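Local coordinates for RidA family protein (Mycobacterium tuberculosis, PDB 3I7T), which is of unknown function but belongs to the YjgF/YER057c/UK114 (RidA) family, whose members form homotrimers, as this protein does, at residues I71-I76 / R80-V85; P27-A32 / A59-A64; R46-R51 / V112-D117. All coordinates share one frame; numbering follows the deposited sequence.

Interaction 1. Residues I71-I76 / R80-V85; sequences IYVTDI and REVGEV
V82, on the helix 79-90, puts one methyl on each of two strand residues, I71 and V73. Its CG1 meets I71 CG2 at 4.0 Å, the two branches reaching toward each other tip to tip. Its CG2 passes V73 CG1 instead, 4.1 Å away, with the side chains of V73 and V82 running in opposite directions. The first torsion of V82 sets up this division: CG1 lies anti to the backbone N (chi1 178°) and CG2 anti to the carbonyl carbon, which lets the fork straddle the gap between two residues that sit on the same side of the strand. On I71 the branch used is the short one, CG2.

The helix follows the strand after a short turn, and the pair forms the first half of a beta-alpha-beta unit that returns to the sheet in strand 99-101. V82 also touches I41 and T45 of helix 41-58, while I71 and V73 both rest on V112 of the neighbouring strand.

All three residues are buried and only methyl groups meet between strand and helix, which implies a hydrophobic contact governed by shape, with no polar bond between these two segments.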
loop_
_atom_site.group_PDB
_atom_site.type_symbol
_atom_site.label_atom_id
_atom_site.label_comp_id
_atom_site.label_asym_id
_atom_site.label_seq_id
_atom_site.Cartn_x
_atom_site.Cartn_y
_atom_site.Cartn_z
ATOM N N ILE A 71 5.030 3.694 5.798
ATOM C CA ILE A 71 6.101 3.329 6.710
ATOM C C ILE A 71 5.729 2.102 7.538
ATOM O O ILE A 71 4.735 2.114 8.254
ATOM C CB ILE A 71 6.414 4.505 7.674
ATOM C CG1 ILE A 71 6.730 5.785 6.888
ATOM C CG2 ILE A 71 7.558 4.138 8.641
ATOM C CD1 ILE A 71 6.825 7.006 7.753
ATOM N N TYR A 72 6.524 1.043 7.410
ATOM C CA TYR A 72 6.419 -0.130 8.262
ATOM C C TYR A 72 7.514 -0.097 9.309
ATOM O O TYR A 72 8.691 0.018 8.970
ATOM C CB TYR A 72 6.583 -1.409 7.438
ATOM C CG TYR A 72 5.710 -1.465 6.210
ATOM C CD1 TYR A 72 4.382 -1.845 6.305
ATOM C CD2 TYR A 72 6.210 -1.137 4.956
ATOM C CE1 TYR A 72 3.559 -1.897 5.187
ATOM C CE2 TYR A 72 5.396 -1.186 3.826
ATOM C CZ TYR A 72 4.067 -1.568 3.954
ATOM O OH TYR A 72 3.239 -1.622 2.843
ATOM N N VAL A 73 7.130 -0.243 10.571
ATOM C CA VAL A 73 8.093 -0.283 11.653
ATOM C C VAL A 73 7.923 -1.546 12.487
ATOM O O VAL A 73 6.826 -2.116 12.561
ATOM C CB VAL A 73 8.000 0.957 12.552
ATOM C CG1 VAL A 73 8.477 2.179 11.805
ATOM C CG2 VAL A 73 6.560 1.138 13.086
ATOM N N THR A 74 9.003 -1.995 13.120
ATOM C CA THR A 74 8.885 -3.168 13.968
ATOM C C THR A 74 8.481 -2.780 15.396
ATOM O O THR A 74 8.038 -3.623 16.164
ATOM C CB THR A 74 10.151 -4.080 13.948
ATOM O OG1 THR A 74 11.313 -3.349 14.376
ATOM C CG2 THR A 74 10.371 -4.655 12.545
ATOM N N ASP A 75 8.617 -1.507 15.747
ATOM C CA ASP A 75 8.171 -1.049 17.056
ATOM C C ASP A 75 7.542 0.326 16.953
ATOM O O ASP A 75 8.247 1.341 16.956
ATOM C CB ASP A 75 9.327 -1.005 18.047
ATOM C CG ASP A 75 8.884 -0.559 19.424
ATOM O OD1 ASP A 75 7.730 -0.078 19.544
ATOM O OD2 ASP A 75 9.680 -0.689 20.384
ATOM N N ILE A 76 6.218 0.357 16.846
ATOM C CA ILE A 76 5.521 1.616 16.594
ATOM C C ILE A 76 5.559 2.546 17.818
ATOM O O ILE A 76 5.218 3.731 17.728
ATOM C CB ILE A 76 4.057 1.391 16.100
ATOM C CG1 ILE A 76 3.579 2.598 15.272
ATOM C CG2 ILE A 76 3.123 1.070 17.269
ATOM C CD1 ILE A 76 2.442 2.282 14.371
ATOM N N ARG A 80 8.015 8.413 17.062
ATOM C CA ARG A 80 8.549 9.769 17.076
ATOM C C ARG A 80 9.940 9.902 16.494
ATOM O O ARG A 80 10.233 10.889 15.842
ATOM C CB ARG A 80 8.510 10.358 18.479
ATOM C CG ARG A 80 7.299 11.221 18.696
ATOM C CD ARG A 80 7.356 11.955 20.016
ATOM N NE ARG A 80 6.069 12.591 20.272
ATOM C CZ ARG A 80 5.646 13.686 19.646
ATOM N NH1 ARG A 80 6.415 14.275 18.736
ATOM N NH2 ARG A 80 4.454 14.192 19.931
ATOM N N GLU A 81 10.794 8.913 16.735
ATOM C CA GLU A 81 12.134 8.902 16.171
ATOM C C GLU A 81 12.033 8.866 14.650
ATOM O O GLU A 81 12.803 9.524 13.946
ATOM C CB GLU A 81 12.931 7.687 16.680
ATOM C CG GLU A 81 13.598 7.861 18.057
ATOM C CD GLU A 81 14.687 6.795 18.348
ATOM O OE1 GLU A 81 15.819 6.865 17.782
ATOM O OE2 GLU A 81 14.404 5.885 19.161
ATOM N N VAL A 82 11.071 8.093 14.150
ATOM C CA VAL A 82 10.868 7.947 12.714
ATOM C C VAL A 82 10.227 9.206 12.143
ATOM O O VAL A 82 10.703 9.764 11.156
ATOM C CB VAL A 82 9.991 6.715 12.389
ATOM C CG1 VAL A 82 9.747 6.615 10.902
ATOM C CG2 VAL A 82 10.663 5.465 12.878
ATOM N N GLY A 83 9.153 9.664 12.785
ATOM C CA GLY A 83 8.480 10.890 12.366
ATOM C C GLY A 83 9.387 12.101 12.224
ATOM O O GLY A 83 9.254 12.869 11.276
ATOM N N GLU A 84 10.299 12.289 13.171
ATOM C CA GLU A 84 11.215 13.424 13.135
ATOM C C GLU A 84 12.014 13.465 11.844
ATOM O O GLU A 84 12.203 14.525 11.251
ATOM C CB GLU A 84 12.180 13.374 14.314
ATOM C CG GLU A 84 11.575 13.815 15.623
ATOM C CD GLU A 84 12.508 13.584 16.791
ATOM O OE1 GLU A 84 13.733 13.800 16.631
ATOM O OE2 GLU A 84 12.012 13.188 17.869
ATOM N N VAL A 85 12.516 12.305 11.432
ATOM C CA VAL A 85 13.269 12.194 10.193
ATOM C C VAL A 85 12.380 12.422 8.952
ATOM O O VAL A 85 12.795 13.066 7.990
ATOM C CB VAL A 85 13.985 10.819 10.107
ATOM C CG1 VAL A 85 14.682 10.663 8.776
ATOM C CG2 VAL A 85 14.957 10.632 11.264
#

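Interaction 2. Residues P27-A32 / A59-A64; sequences PLVVVA and AGATLA
V29 points its side chain from strand 28-35 at the turn that follows helix 41-58, and its two methyls divide the contact between A59 and A61. Starting at CB, the chain forks at once. V29 CG1 is anti to the backbone N (chi1 -179°) and ends 3.9 Å from A59 CB. V29 CG2, anti to the carbonyl carbon, faces A61 and comes to 4.2 Å from A61 CB. V29 CG2 also lies 4.1 Å from A59 O, a van der Waals neighbour rather than a bonding partner. Each alanine thus answers one branch of the valine with its single methyl, and both point toward the strand.

The bend at G60 probably helps place both alanines on the same side chain. This residue has positive phi (70°) and is the C-prime residue of a Schellman motif that ends the helix, with A61 N bonded to L56 O. The chain therefore turns back as it leaves the helix, with A59 before the bend and A61 after it, on its way to strand 66-73. V29 also packs on L56 of the last helical turns. The carbonyl O of A59 accepts a hydrogen bond from R24 NH1 on strand 22-25, next to 28-35 in the sheet, so the same turn is held to the sheet by a polar bond as well.

Across the two segments the side-chain contact is made of methyl groups alone. All three residues are buried, and the chemistry implies that the turn after the helix is probably seated on the sheet here by dispersion and exclusion of water, while R24 supplies a polar tie to the turn.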
loop_
_atom_site.group_PDB
_atom_site.type_symbol
_atom_site.label_atom_id
_atom_site.label_comp_id
_atom_site.label_asym_id
_atom_site.label_seq_id
_atom_site.Cartn_x
_atom_site.Cartn_y
_atom_site.Cartn_z
ATOM N N PRO A 27 3.626 10.334 -15.721
ATOM C CA PRO A 27 4.177 11.214 -14.702
ATOM C C PRO A 27 4.343 10.455 -13.389
ATOM O O PRO A 27 4.932 10.977 -12.432
ATOM C CB PRO A 27 3.094 12.289 -14.564
ATOM C CG PRO A 27 1.779 11.547 -14.921
ATOM C CD PRO A 27 2.158 10.238 -15.622
ATOM N N LEU A 28 3.836 9.228 -13.360
ATOM C CA LEU A 28 3.967 8.357 -12.193
ATOM C C LEU A 28 5.367 7.778 -12.006
ATOM O O LEU A 28 5.952 7.240 -12.948
ATOM C CB LEU A 28 2.993 7.191 -12.324
ATOM C CG LEU A 28 2.887 6.315 -11.083
ATOM C CD1 LEU A 28 2.431 7.183 -9.894
ATOM C CD2 LEU A 28 1.926 5.133 -11.312
ATOM N N VAL A 29 5.878 7.878 -10.778
ATOM C CA VAL A 29 7.060 7.121 -10.338
ATOM C C VAL A 29 6.699 6.372 -9.052
ATOM O O VAL A 29 6.281 6.991 -8.058
ATOM C CB VAL A 29 8.268 8.031 -10.097
ATOM C CG1 VAL A 29 9.470 7.224 -9.670
ATOM C CG2 VAL A 29 8.598 8.827 -11.372
ATOM N N VAL A 30 6.810 5.045 -9.080
ATOM C CA VAL A 30 6.677 4.257 -7.851
ATOM C C VAL A 30 8.027 3.730 -7.367
ATOM O O VAL A 30 8.888 3.362 -8.160
ATOM C CB VAL A 30 5.671 3.091 -8.011
ATOM C CG1 VAL A 30 4.299 3.651 -8.301
ATOM C CG2 VAL A 30 6.106 2.153 -9.108
ATOM N N VAL A 31 8.205 3.724 -6.053
ATOM C CA VAL A 31 9.432 3.286 -5.431
ATOM C C VAL A 31 9.152 2.066 -4.541
ATOM O O VAL A 31 8.159 2.024 -3.787
ATOM C CB VAL A 31 10.085 4.454 -4.640
ATOM C CG1 VAL A 31 11.475 4.067 -4.084
ATOM C CG2 VAL A 31 10.218 5.681 -5.548
ATOM N N ALA A 32 10.031 1.069 -4.657
ATOM C CA ALA A 32 9.964 -0.157 -3.862
ATOM C C ALA A 32 10.027 0.125 -2.363
ATOM O O ALA A 32 10.529 1.169 -1.943
ATOM C CB ALA A 32 11.136 -1.094 -4.253
ATOM N N ALA A 59 15.061 8.276 -11.709
ATOM C CA ALA A 59 13.819 8.248 -12.480
ATOM C C ALA A 59 13.325 9.666 -12.827
ATOM O O ALA A 59 12.162 9.853 -13.191
ATOM C CB ALA A 59 12.735 7.460 -11.728
ATOM N N GLY A 60 14.200 10.665 -12.724
ATOM C CA GLY A 60 13.808 12.028 -13.070
ATOM C C GLY A 60 12.821 12.684 -12.107
ATOM O O GLY A 60 12.065 13.574 -12.497
ATOM N N ALA A 61 12.810 12.245 -10.855
ATOM C CA ALA A 61 11.913 12.814 -9.849
ATOM C C ALA A 61 12.693 13.256 -8.620
ATOM O O ALA A 61 13.845 12.846 -8.424
ATOM C CB ALA A 61 10.851 11.799 -9.450
ATOM N N THR A 62 12.046 14.065 -7.781
ATOM C CA THR A 62 12.648 14.544 -6.533
ATOM C C THR A 62 11.690 14.271 -5.374
ATOM O O THR A 62 10.530 13.886 -5.587
ATOM C CB THR A 62 13.002 16.079 -6.563
ATOM O OG1 THR A 62 11.808 16.860 -6.496
ATOM C CG2 THR A 62 13.783 16.475 -7.830
ATOM N N LEU A 63 12.158 14.462 -4.146
ATOM C CA LEU A 63 11.255 14.337 -2.997
ATOM C C LEU A 63 10.013 15.221 -3.110
ATOM O O LEU A 63 8.944 14.853 -2.626
ATOM C CB LEU A 63 11.995 14.646 -1.698
ATOM C CG LEU A 63 13.050 13.589 -1.391
ATOM C CD1 LEU A 63 13.949 14.047 -0.243
ATOM C CD2 LEU A 63 12.357 12.269 -1.056
ATOM N N ALA A 64 10.160 16.399 -3.712
ATOM C CA ALA A 64 9.032 17.326 -3.904
ATOM C C ALA A 64 7.922 16.743 -4.789
ATOM O O ALA A 64 6.827 17.310 -4.880
ATOM C CB ALA A 64 9.528 18.635 -4.485
#

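Interaction 3. Residues R46-R51 / V112-D117; sequences RDALRR and VEIEAD
I114 reaches off its strand to helix 41-58 with the far end of its longer branch, and CD1 makes both contacts. Its CG1 is anti to the carbonyl carbon (chi1 -52°), and with chi2 near 180° the branch is extended, which carries CD1 out to the helix. L49 meets it at a slant: the two side chains cross obliquely, CD1 of I114 lying 3.9 Å from L49 CD2 and 4.1 Å from L49 CG. The L49 side chain leaves the helix to one side and only its end comes round to the strand. A48, by contrast, points its CB toward the strand, where it stands 4.1 Å from the same CD1 of I114.

This is the helix-on-sheet layer of the YjgF-like fold, with strand 112-119 running between strands 28-35 and 66-73 in the middle of the sheet. L49 bridges on to V85, A89 and F90 of helix 79-90, and I114 also packs on T45 and I52. On the helix itself R51 is salt-bridged to D47, side-on, with R51 NE at 2.7 Å and R51 NH2 at 2.9 Å both reaching D47 OD2, which lies in the guanidinium plane. NE comes to that oxygen from above the carboxylate plane, NH2 along its syn lone pair. The strand's E115 is salt-bridged to R70 of its own chain and to R70 of the third subunit.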
loop_
_atom_site.group_PDB
_atom_site.type_symbol
_atom_site.label_atom_id
_atom_site.label_comp_id
_atom_site.label_asym_id
_atom_site.label_seq_id
_atom_site.Cartn_x
_atom_site.Cartn_y
_atom_site.Cartn_z
ATOM N N ARG A 46 16.648 7.655 8.085
ATOM C CA ARG A 46 17.350 8.626 7.253
ATOM C C ARG A 46 17.926 7.942 6.022
ATOM O O ARG A 46 17.821 8.453 4.908
ATOM C CB ARG A 46 18.456 9.340 8.036
ATOM C CG ARG A 46 17.925 10.330 9.082
ATOM C CD ARG A 46 19.040 11.231 9.648
ATOM N NE ARG A 46 20.165 10.436 10.138
ATOM C CZ ARG A 46 20.343 10.075 11.407
ATOM N NH1 ARG A 46 19.476 10.446 12.345
ATOM N NH2 ARG A 46 21.396 9.345 11.737
ATOM N N ASP A 47 18.524 6.776 6.226
ATOM C CA ASP A 47 19.165 6.052 5.131
ATOM C C ASP A 47 18.142 5.513 4.137
ATOM O O ASP A 47 18.385 5.494 2.922
ATOM C CB ASP A 47 20.041 4.923 5.683
ATOM C CG ASP A 47 21.058 4.428 4.669
ATOM O OD1 ASP A 47 21.845 5.266 4.158
ATOM O OD2 ASP A 47 21.064 3.214 4.372
ATOM N N ALA A 48 16.983 5.086 4.637
ATOM C CA ALA A 48 15.921 4.617 3.745
ATOM C C ALA A 48 15.445 5.766 2.876
ATOM O O ALA A 48 15.176 5.584 1.692
ATOM C CB ALA A 48 14.755 4.001 4.533
ATOM N N LEU A 49 15.362 6.959 3.458
ATOM C CA LEU A 49 14.879 8.120 2.708
ATOM C C LEU A 49 15.922 8.608 1.726
ATOM O O LEU A 49 15.574 9.106 0.658
ATOM C CB LEU A 49 14.464 9.252 3.646
ATOM C CG LEU A 49 13.195 8.993 4.465
ATOM C CD1 LEU A 49 12.901 10.112 5.487
ATOM C CD2 LEU A 49 12.015 8.773 3.544
ATOM N N ARG A 50 17.202 8.466 2.080
ATOM C CA ARG A 50 18.271 8.802 1.148
ATOM C C ARG A 50 18.204 7.907 -0.093
ATOM O O ARG A 50 18.375 8.383 -1.208
ATOM C CB ARG A 50 19.652 8.690 1.794
ATOM C CG ARG A 50 20.746 9.364 0.957
ATOM C CD ARG A 50 22.088 8.685 1.118
ATOM N N ARG A 51 17.966 6.614 0.104
ATOM C CA ARG A 51 17.872 5.676 -1.003
ATOM C C ARG A 51 16.631 5.929 -1.869
ATOM O O ARG A 51 16.677 5.810 -3.095
ATOM C CB ARG A 51 17.890 4.239 -0.484
ATOM C CG ARG A 51 19.200 3.853 0.192
ATOM C CD ARG A 51 19.043 2.598 1.070
ATOM N NE ARG A 51 20.260 2.427 1.874
ATOM C CZ ARG A 51 21.373 1.845 1.428
ATOM N NH1 ARG A 51 21.413 1.333 0.204
ATOM N NH2 ARG A 51 22.434 1.751 2.211
ATOM N N VAL A 112 12.715 -0.558 10.041
ATOM C CA VAL A 112 11.817 0.343 9.327
ATOM C C VAL A 112 11.944 0.101 7.825
ATOM O O VAL A 112 13.036 -0.148 7.320
ATOM C CB VAL A 112 12.065 1.847 9.690
ATOM C CG1 VAL A 112 13.491 2.261 9.409
ATOM C CG2 VAL A 112 11.112 2.742 8.918
ATOM N N GLU A 113 10.815 0.108 7.126
ATOM C CA GLU A 113 10.823 0.068 5.671
ATOM C C GLU A 113 9.872 1.141 5.137
ATOM O O GLU A 113 8.792 1.341 5.687
ATOM C CB GLU A 113 10.414 -1.315 5.170
ATOM C CG GLU A 113 10.363 -1.442 3.638
ATOM C CD GLU A 113 10.397 -2.891 3.195
ATOM O OE1 GLU A 113 10.831 -3.745 3.992
ATOM O OE2 GLU A 113 9.974 -3.194 2.061
ATOM N N ILE A 114 10.281 1.834 4.082
ATOM C CA ILE A 114 9.474 2.919 3.528
ATOM C C ILE A 114 9.220 2.753 2.034
ATOM O O ILE A 114 10.146 2.496 1.266
ATOM C CB ILE A 114 10.160 4.283 3.806
ATOM C CG1 ILE A 114 10.479 4.370 5.306
ATOM C CG2 ILE A 114 9.300 5.454 3.276
ATOM C CD1 ILE A 114 11.175 5.641 5.744
ATOM N N GLU A 115 7.960 2.892 1.631
ATOM C CA GLU A 115 7.592 2.993 0.226
ATOM C C GLU A 115 7.284 4.436 -0.141
ATOM O O GLU A 115 6.968 5.257 0.725
ATOM C CB GLU A 115 6.327 2.174 -0.029
ATOM C CG GLU A 115 6.477 0.711 0.250
ATOM C CD GLU A 115 5.138 -0.003 0.132
ATOM O OE1 GLU A 115 4.109 0.690 0.016
ATOM O OE2 GLU A 115 5.109 -1.246 0.139
ATOM N N ALA A 116 7.306 4.742 -1.431
ATOM C CA ALA A 116 6.894 6.062 -1.861
ATOM C C ALA A 116 6.221 6.016 -3.238
ATOM O O ALA A 116 6.589 5.198 -4.096
ATOM C CB ALA A 116 8.083 7.010 -1.878
ATOM N N ASP A 117 5.222 6.886 -3.424
ATOM C CA ASP A 117 4.639 7.139 -4.734
ATOM C C ASP A 117 4.855 8.598 -5.046
ATOM O O ASP A 117 4.707 9.462 -4.172
ATOM C CB ASP A 117 3.138 6.840 -4.749
ATOM C CG ASP A 117 2.843 5.385 -4.483
ATOM O OD1 ASP A 117 3.315 4.539 -5.262
ATOM O OD2 ASP A 117 2.146 5.089 -3.491
#

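In the fold
After strand 4-7, helix 12-17 and strand 22-25, the chain enters strand 28-35, the first strand in a contact; helix 41-58 and the turn after it follow, and interaction 2 closes that loop by bringing the turn back to the strand. The chain goes on through strand 66-73 into helix 79-90, and interaction 1 closes this much shorter excursion. Interaction 3 opens in helix 41-58 and closes only at strand 112-119, so interaction 1 nests inside it while interaction 2 crosses it. Strand 112-119 lies between strands 66-73 and 28-35: Y72 O and E113 N probably pair on one side, V31 N and A116 O on the other. V85 also packs on R46, where helices 79-90 and 41-58 meet.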